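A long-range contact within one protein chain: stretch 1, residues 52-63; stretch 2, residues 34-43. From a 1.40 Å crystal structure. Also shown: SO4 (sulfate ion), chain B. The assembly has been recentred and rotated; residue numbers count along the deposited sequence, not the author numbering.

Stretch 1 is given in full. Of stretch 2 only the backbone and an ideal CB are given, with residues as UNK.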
ATOM      1  N   TRP A  52       1.698  10.061  -6.538  1.00 14.83           N
ATOM      2  CA  TRP A  52       1.364   8.933  -7.380  1.00 15.47           C
ATOM      3  C   TRP A  52       0.796   7.849  -6.461  1.00 15.45           C
ATOM      4  O   TRP A  52       1.324   7.629  -5.378  1.00 20.37           O
ATOM      5  CB  TRP A  52       2.621   8.422  -8.031  1.00 15.60           C
ATOM      6  CG  TRP A  52       3.313   9.473  -8.867  1.00 16.83           C
ATOM      7  CD1 TRP A  52       4.004  10.577  -8.434  1.00 18.55           C
ATOM      8  CD2 TRP A  52       3.337   9.512 -10.275  1.00 17.94           C
ATOM      9  NE1 TRP A  52       4.452  11.316  -9.503  1.00 20.37           N
ATOM     10  CE2 TRP A  52       4.061  10.672 -10.654  1.00 17.05           C
ATOM     11  CE3 TRP A  52       2.834   8.685 -11.252  1.00 18.11           C
ATOM     12  CZ2 TRP A  52       4.256  11.022 -11.990  1.00 18.80           C
ATOM     13  CZ3 TRP A  52       3.040   9.006 -12.562  1.00 20.16           C
ATOM     14  CH2 TRP A  52       3.759  10.169 -12.921  1.00 19.65           C
ATOM     15  N   VAL A  53      -0.269   7.190  -6.877  1.00 12.30           N
ATOM     16  CA  VAL A  53      -0.843   6.131  -6.093  1.00 10.98           C
ATOM     17  C   VAL A  53      -0.795   4.822  -6.868  1.00 11.10           C
ATOM     18  O   VAL A  53      -1.239   4.745  -8.003  1.00 12.44           O
ATOM     19  CB  VAL A  53      -2.300   6.414  -5.649  1.00 11.68           C
ATOM     20  CG1 VAL A  53      -2.814   5.328  -4.692  1.00 13.30           C
ATOM     21  CG2 VAL A  53      -2.405   7.809  -5.024  1.00 15.61           C
ATOM     22  N   TYR A  54      -0.258   3.777  -6.230  1.00 10.30           N
ATOM     23  CA  TYR A  54      -0.148   2.440  -6.800  1.00  9.54           C
ATOM     24  C   TYR A  54      -1.022   1.475  -6.011  1.00  9.79           C
ATOM     25  O   TYR A  54      -0.857   1.371  -4.786  1.00 11.18           O
ATOM     26  CB  TYR A  54       1.292   1.954  -6.777  1.00  9.98           C
ATOM     27  CG  TYR A  54       2.278   2.705  -7.687  1.00 10.53           C
ATOM     28  CD1 TYR A  54       2.754   3.959  -7.343  1.00 11.42           C
ATOM     29  CD2 TYR A  54       2.607   2.189  -8.930  1.00 12.11           C
ATOM     30  CE1 TYR A  54       3.604   4.650  -8.187  1.00 12.32           C
ATOM     31  CE2 TYR A  54       3.472   2.869  -9.779  1.00 12.61           C
ATOM     32  CZ  TYR A  54       3.973   4.103  -9.391  1.00 11.94           C
ATOM     33  OH  TYR A  54       4.820   4.776 -10.266  1.00 14.47           O
ATOM     34  N   VAL A  55      -1.946   0.791  -6.710  1.00  9.86           N
ATOM     35  CA  VAL A  55      -2.982   0.017  -6.064  1.00  9.79           C
ATOM     36  C   VAL A  55      -2.972  -1.429  -6.598  1.00 10.71           C
ATOM     37  O   VAL A  55      -2.913  -1.642  -7.808  1.00 11.46           O
ATOM     38  CB  VAL A  55      -4.409   0.616  -6.306  1.00 10.89           C
ATOM     39  CG1 VAL A  55      -5.460  -0.194  -5.491  1.00 11.87           C
ATOM     40  CG2 VAL A  55      -4.441   2.141  -6.027  1.00 11.53           C
ATOM     41  N   SER A  56      -3.016  -2.420  -5.708  1.00 10.74           N
ATOM     42  CA  SER A  56      -3.122  -3.805  -6.140  1.00  9.88           C
ATOM     43  C   SER A  56      -4.509  -4.158  -6.668  1.00  9.55           C
ATOM     44  O   SER A  56      -5.507  -3.578  -6.216  1.00 10.20           O
ATOM     45  CB  SER A  56      -2.746  -4.740  -5.009  1.00 10.18           C
ATOM     46  OG  SER A  56      -3.685  -4.762  -3.930  1.00 10.44           O
ATOM     47  N   SER A  57      -4.561  -5.191  -7.502  1.00 10.30           N
ATOM     48  CA  SER A  57      -5.836  -5.721  -7.959  1.00  9.69           C
ATOM     49  C   SER A  57      -5.752  -7.217  -8.201  1.00 10.41           C
ATOM     50  O   SER A  57      -5.090  -7.675  -9.153  1.00 11.04           O
ATOM     51  CB  SER A  57      -6.253  -5.017  -9.271  1.00 10.85           C
ATOM     52  OG  SER A  57      -7.546  -5.452  -9.712  1.00 11.81           O
ATOM     53  N   GLY A  58      -6.396  -7.961  -7.325  1.00 10.57           N
ATOM     54  CA  GLY A  58      -6.484  -9.411  -7.460  1.00 10.91           C
ATOM     55  C   GLY A  58      -6.400 -10.116  -6.112  1.00 11.46           C
ATOM     56  O   GLY A  58      -6.940 -11.206  -5.922  1.00 13.09           O
ATOM     57  N   ILE A  59      -5.720  -9.500  -5.154  1.00 11.09           N
ATOM     58  CA  ILE A  59      -5.560 -10.067  -3.810  1.00 11.85           C
ATOM     59  C   ILE A  59      -6.917 -10.159  -3.133  1.00 12.33           C
ATOM     60  O   ILE A  59      -7.190 -11.081  -2.375  1.00 13.46           O
ATOM     61  CB  ILE A  59      -4.543  -9.212  -2.949  1.00 11.22           C
ATOM     62  CG1 ILE A  59      -3.138  -9.213  -3.584  1.00 12.06           C
ATOM     63  CG2 ILE A  59      -4.575  -9.677  -1.484  1.00 13.87           C
ATOM     64  CD1 ILE A  59      -2.172  -8.213  -3.047  1.00 12.62           C
ATOM     65  N   GLY A  60      -7.798  -9.211  -3.453  1.00 11.88           N
ATOM     66  CA  GLY A  60      -9.083  -9.133  -2.757  1.00 11.71           C
ATOM     67  C   GLY A  60     -10.027 -10.287  -3.033  1.00 13.65           C
ATOM     68  O   GLY A  60     -10.879 -10.583  -2.211  1.00 15.58           O
ATOM     69  N   GLN A  61      -9.822 -11.001  -4.123  1.00 13.44           N
ATOM     70  CA  GLN A  61     -10.653 -12.165  -4.406  1.00 13.86           C
ATOM     71  C   GLN A  61     -10.423 -13.301  -3.398  1.00 16.67           C
ATOM     72  O   GLN A  61     -11.305 -14.144  -3.235  1.00 19.92           O
ATOM     73  CB  GLN A  61     -10.438 -12.645  -5.842  1.00 15.57           C
ATOM     74  CG  GLN A  61     -10.845 -11.662  -6.903  1.00 15.79           C
ATOM     75  CD  GLN A  61     -10.983 -12.316  -8.263  1.00 14.23           C
ATOM     76  OE1 GLN A  61      -9.987 -12.658  -8.934  1.00 16.70           O
ATOM     77  NE2 GLN A  61     -12.264 -12.544  -8.677  1.00 17.88           N
ATOM     78  N   PHE A  62      -9.256 -13.342  -2.765  1.00 15.27           N
ATOM     79  CA  PHE A  62      -8.949 -14.371  -1.775  1.00 15.17           C
ATOM     80  C   PHE A  62      -8.890 -13.820  -0.360  1.00 16.01           C
ATOM     81  O   PHE A  62      -9.289 -14.498   0.567  1.00 20.97           O
ATOM     82  CB  PHE A  62      -7.629 -15.057  -2.156  1.00 19.06           C
ATOM     83  CG  PHE A  62      -7.688 -15.737  -3.503  1.00 23.39           C
ATOM     84  CD1 PHE A  62      -8.142 -17.048  -3.608  1.00 29.73           C
ATOM     85  CD2 PHE A  62      -7.339 -15.045  -4.690  1.00 24.17           C
ATOM     86  CE1 PHE A  62      -8.221 -17.673  -4.847  1.00 34.43           C
ATOM     87  CE2 PHE A  62      -7.452 -15.665  -5.949  1.00 28.39           C
ATOM     88  CZ  PHE A  62      -7.880 -16.991  -6.006  1.00 34.95           C
ATOM     89  N   LEU A  63      -8.405 -12.576  -0.190  1.00 14.41           N
ATOM     90  CA  LEU A  63      -8.129 -11.995   1.124  1.00 13.36           C
ATOM     91  C   LEU A  63      -9.231 -11.041   1.614  1.00 13.45           C
ATOM     92  O   LEU A  63      -9.333 -10.764   2.818  1.00 16.02           O
ATOM     93  CB  LEU A  63      -6.795 -11.229   1.043  1.00 15.91           C
ATOM     94  CG  LEU A  63      -6.046 -10.902   2.292  1.00 20.28           C
ATOM     95  CD1 LEU A  63      -5.577 -12.211   2.914  1.00 21.53           C
ATOM     96  CD2 LEU A  63      -4.864  -9.962   2.015  1.00 18.96           C
ATOM     97  N   UNK A  34       1.154 -17.796  -9.367  1.00 16.92           N
ATOM     98  CA  UNK A  34       0.691 -17.658  -8.002  1.00 15.03           C
ATOM     99  C   UNK A  34      -0.596 -16.866  -7.858  1.00 16.53           C
ATOM    100  O   UNK A  34      -1.364 -17.104  -6.916  1.00 19.23           O
ATOM    101  CB  UNK A  34       1.785 -16.997  -7.161  1.00 15.03           C
ATOM    102  N   UNK A  35      -0.812 -15.904  -8.741  1.00 16.08           N
ATOM    103  CA  UNK A  35      -2.022 -15.099  -8.679  1.00 14.52           C
ATOM    104  C   UNK A  35      -2.362 -14.601 -10.077  1.00 14.02           C
ATOM    105  O   UNK A  35      -2.178 -13.431 -10.423  1.00 13.20           O
ATOM    106  CB  UNK A  35      -1.854 -13.928  -7.709  1.00 14.52           C
ATOM    107  N   UNK A  36      -2.846 -15.530 -10.925  1.00 14.90           N
ATOM    108  CA  UNK A  36      -3.103 -15.196 -12.305  1.00 15.59           C
ATOM    109  C   UNK A  36      -3.979 -13.941 -12.449  1.00 12.90           C
ATOM    110  O   UNK A  36      -4.920 -13.752 -11.686  1.00 13.57           O
ATOM    111  CB  UNK A  36      -3.766 -16.385 -13.004  1.00 15.59           C
ATOM    112  N   UNK A  37      -3.633 -13.126 -13.429  1.00 12.63           N
ATOM    113  CA  UNK A  37      -4.349 -11.889 -13.783  1.00 12.87           C
ATOM    114  C   UNK A  37      -4.150 -10.726 -12.809  1.00 10.50           C
ATOM    115  O   UNK A  37      -4.729  -9.662 -13.019  1.00 11.58           O
ATOM    116  CB  UNK A  37      -5.846 -12.189 -13.885  1.00 12.87           C
ATOM    117  N   UNK A  38      -3.277 -10.883 -11.822  1.00 11.49           N
ATOM    118  CA  UNK A  38      -3.006  -9.786 -10.893  1.00 11.27           C
ATOM    119  C   UNK A  38      -2.577  -8.548 -11.648  1.00 10.83           C
ATOM    120  O   UNK A  38      -1.773  -8.603 -12.587  1.00 12.08           O
ATOM    121  CB  UNK A  38      -1.932 -10.184  -9.879  1.00 11.27           C
ATOM    122  N   UNK A  39      -3.086  -7.394 -11.207  1.00 10.66           N
ATOM    123  CA  UNK A  39      -2.692  -6.112 -11.768  1.00 10.17           C
ATOM    124  C   UNK A  39      -2.230  -5.136 -10.687  1.00 10.72           C
ATOM    125  O   UNK A  39      -2.516  -5.289  -9.505  1.00 11.97           O
ATOM    126  CB  UNK A  39      -3.855  -5.507 -12.557  1.00 10.17           C
ATOM    127  N   UNK A  40      -1.505  -4.110 -11.134  1.00 11.52           N
ATOM    128  CA  UNK A  40      -1.309  -2.891 -10.344  1.00 10.58           C
ATOM    129  C   UNK A  40      -1.876  -1.751 -11.182  1.00 10.91           C
ATOM    130  O   UNK A  40      -1.650  -1.692 -12.398  1.00 12.04           O
ATOM    131  CB  UNK A  40       0.162  -2.660  -9.991  1.00 10.58           C
ATOM    132  N   UNK A  41      -2.585  -0.863 -10.529  1.00 10.43           N
ATOM    133  CA  UNK A  41      -3.080   0.383 -11.143  1.00 11.65           C
ATOM    134  C   UNK A  41      -2.315   1.561 -10.580  1.00 11.43           C
ATOM    135  O   UNK A  41      -2.043   1.602  -9.394  1.00 12.50           O
ATOM    136  CB  UNK A  41      -4.581   0.562 -10.905  1.00 11.65           C
ATOM    137  N   UNK A  42      -1.951   2.498 -11.458  1.00 10.75           N
ATOM    138  CA  UNK A  42      -1.211   3.710 -11.130  1.00 11.45           C
ATOM    139  C   UNK A  42      -2.111   4.918 -11.397  1.00 11.93           C
ATOM    140  O   UNK A  42      -2.495   5.166 -12.563  1.00 13.19           O
ATOM    141  CB  UNK A  42       0.086   3.800 -11.937  1.00 11.45           C
ATOM    142  N   UNK A  43      -2.440   5.651 -10.339  1.00 12.06           N
ATOM    143  CA  UNK A  43      -3.208   6.869 -10.436  1.00 11.80           C
ATOM    144  C   UNK A  43      -2.175   8.005 -10.627  1.00 13.35           C
ATOM    145  O   UNK A  43      -1.328   8.232  -9.753  1.00 13.88           O
ATOM    146  CB  UNK A  43      -4.090   7.081  -9.204  1.00 11.80           C
TER
HETATM  147  S   SO4 B 183     -13.356 -12.788 -12.304  1.00 17.68           S
HETATM  148  O1  SO4 B 183     -12.610 -11.594 -12.686  1.00 17.16           O
HETATM  149  O2  SO4 B 183     -12.591 -13.609 -11.374  1.00 21.53           O
HETATM  150  O3  SO4 B 183     -14.622 -12.356 -11.703  1.00 25.15           O
HETATM  151  O4  SO4 B 183     -13.664 -13.594 -13.497  1.00 24.38           O

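Residues 39-43 form an extended strand antiparallel to strand 52-57, and as in any strand their side chains alternate between the two faces of the sheet; residues 34-38 lead into it past Gly58, Ile59 and Phe62.

Position 34 has its CB out of reach of stretch 1, which therefore sets no preference; it is Glu34.

At position 35 the CA-to-CB bond points toward stretch 1, yet no atom of stretch 1 lies within 5.5 Å of the ideal CB. A side chain of some length is needed to reach Ile59 and Phe62, and an apolar one suits them: leucine, isoleucine, methionine or phenylalanine. It is Leu35, whose CD2 lies 4.0 Å from Ile59 CG1 and whose CD1 lies 3.6 Å from Phe62 CE2.

Positions 36 and 37 are the middle of a type II turn. The first, at phi -52° and psi 140°, suits proline, and is Pro36. The second has a positive phi of 74°, which favours glycine, asparagine or aspartate; it is Asp37.

Position 38 closes the turn. Its CB points sideways, 4.1 Å from Ser57 O, but a long apolar or aromatic side chain could turn along Gly58 toward Ile59. Phe38 does so: CE1 is 3.9 Å from Ile59 CG1 and 3.7 Å from Ser56 CB. Its CD1 would lie only 3.3 Å from an ideal CB on Gly58, so the ring uses room left by the glycine.

Position 39 is paired with Ser57 through two backbone hydrogen bonds, its CB on the face of Ser57. That small neighbour leaves a broad choice, polar residues included. Gln39 leads its end away from stretch 1.

Position 40 lies on the other face, with Ser56 and Tyr54; beta-branched residues suit the extended backbone. Val40 sets CG1 4.1 Å from Tyr54 CD2, at the ring edge.

Position 41 returns to the face of Val55 and Ser57, where the small serine leaves room for a large side chain. Phe41, with chi1 in m, brings CE2 to 3.5 Å from Ser57 CB.

Position 42 has its ideal CB 4.1 Å from Tyr54 CE2, with the hydroxyl farther along the ring. A flexible chain with an apolar stem and a polar tip fits: glutamine, lysine or arginine. Gln42 lays CG over the ring face, 4.3 Å from the Tyr54 centroid, and its NE2 donates a hydrogen bond to Tyr54 OH at 3.1 Å.

Position 43 faces Val53 across a hydrogen-bonded pair, favouring valine or isoleucine. It is Val43, its CB 4.0 Å from Val53 CB.

Stretch 2, residues 34-43: ELPDFQVFQV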
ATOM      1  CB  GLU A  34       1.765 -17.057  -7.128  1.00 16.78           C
ATOM      2  CG  GLU A  34       3.006 -17.973  -7.041  1.00 17.36           C
ATOM      3  CD  GLU A  34       4.032 -17.423  -6.096  1.00 19.97           C
ATOM      4  OE1 GLU A  34       3.648 -16.914  -4.986  1.00 22.31           O
ATOM      5  OE2 GLU A  34       5.237 -17.598  -6.418  1.00 20.72           O
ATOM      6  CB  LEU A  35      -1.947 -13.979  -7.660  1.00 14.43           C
ATOM      7  CG  LEU A  35      -3.220 -13.201  -7.319  1.00 15.02           C
ATOM      8  CD1 LEU A  35      -4.325 -14.144  -6.802  1.00 17.91           C
ATOM      9  CD2 LEU A  35      -2.928 -12.107  -6.283  1.00 15.51           C
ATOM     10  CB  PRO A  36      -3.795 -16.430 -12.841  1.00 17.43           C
ATOM     11  CG  PRO A  36      -3.343 -17.540 -11.960  1.00 19.43           C
ATOM     12  CD  PRO A  36      -3.160 -16.948 -10.638  1.00 17.82           C
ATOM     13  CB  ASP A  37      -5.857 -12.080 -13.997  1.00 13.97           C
ATOM     14  CG  ASP A  37      -6.162 -13.159 -14.971  1.00 16.98           C
ATOM     15  OD1 ASP A  37      -5.565 -13.134 -16.061  1.00 16.65           O
ATOM     16  OD2 ASP A  37      -7.014 -14.052 -14.624  1.00 21.88           O
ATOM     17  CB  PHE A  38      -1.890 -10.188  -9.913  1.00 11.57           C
ATOM     18  CG  PHE A  38      -1.501  -9.103  -8.940  1.00 10.91           C
ATOM     19  CD1 PHE A  38      -2.295  -8.800  -7.849  1.00 12.56           C
ATOM     20  CD2 PHE A  38      -0.293  -8.440  -9.094  1.00 10.71           C
ATOM     21  CE1 PHE A  38      -1.937  -7.828  -6.971  1.00 12.15           C
ATOM     22  CE2 PHE A  38       0.098  -7.488  -8.174  1.00 12.48           C
ATOM     23  CZ  PHE A  38      -0.737  -7.160  -7.121  1.00 13.52           C
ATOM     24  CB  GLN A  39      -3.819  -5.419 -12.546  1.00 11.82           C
ATOM     25  CG  GLN A  39      -4.223  -6.143 -13.805  1.00 12.57           C
ATOM     26  CD  GLN A  39      -4.957  -5.269 -14.800  1.00 11.62           C
ATOM     27  OE1 GLN A  39      -6.165  -5.378 -14.953  1.00 12.83           O
ATOM     28  NE2 GLN A  39      -4.223  -4.331 -15.421  1.00 13.20           N
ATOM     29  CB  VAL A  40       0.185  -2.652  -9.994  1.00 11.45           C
ATOM     30  CG1 VAL A  40       0.454  -1.246  -9.418  1.00 12.16           C
ATOM     31  CG2 VAL A  40       0.629  -3.767  -9.008  1.00 12.75           C
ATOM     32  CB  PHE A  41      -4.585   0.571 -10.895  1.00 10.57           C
ATOM     33  CG  PHE A  41      -5.425  -0.456 -11.601  1.00 11.75           C
ATOM     34  CD1 PHE A  41      -5.511  -0.442 -12.986  1.00 11.73           C
ATOM     35  CD2 PHE A  41      -6.124  -1.444 -10.895  1.00 10.50           C
ATOM     36  CE1 PHE A  41      -6.277  -1.400 -13.645  1.00 13.80           C
ATOM     37  CE2 PHE A  41      -6.906  -2.394 -11.562  1.00 10.58           C
ATOM     38  CZ  PHE A  41      -6.971  -2.398 -12.922  1.00 11.45           C
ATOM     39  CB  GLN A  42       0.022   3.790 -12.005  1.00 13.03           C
ATOM     40  CG  GLN A  42       0.882   5.013 -11.845  1.00 14.08           C
ATOM     41  CD  GLN A  42       1.810   5.189 -13.013  1.00 15.92           C
ATOM     42  OE1 GLN A  42       1.343   5.265 -14.165  1.00 21.26           O
ATOM     43  NE2 GLN A  42       3.103   5.306 -12.746  1.00 19.24           N
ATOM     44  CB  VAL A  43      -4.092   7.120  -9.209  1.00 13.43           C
ATOM     45  CG1 VAL A  43      -4.985   8.343  -9.425  1.00 16.02           C
ATOM     46  CG2 VAL A  43      -4.928   5.862  -8.848  1.00 13.32           C
TER
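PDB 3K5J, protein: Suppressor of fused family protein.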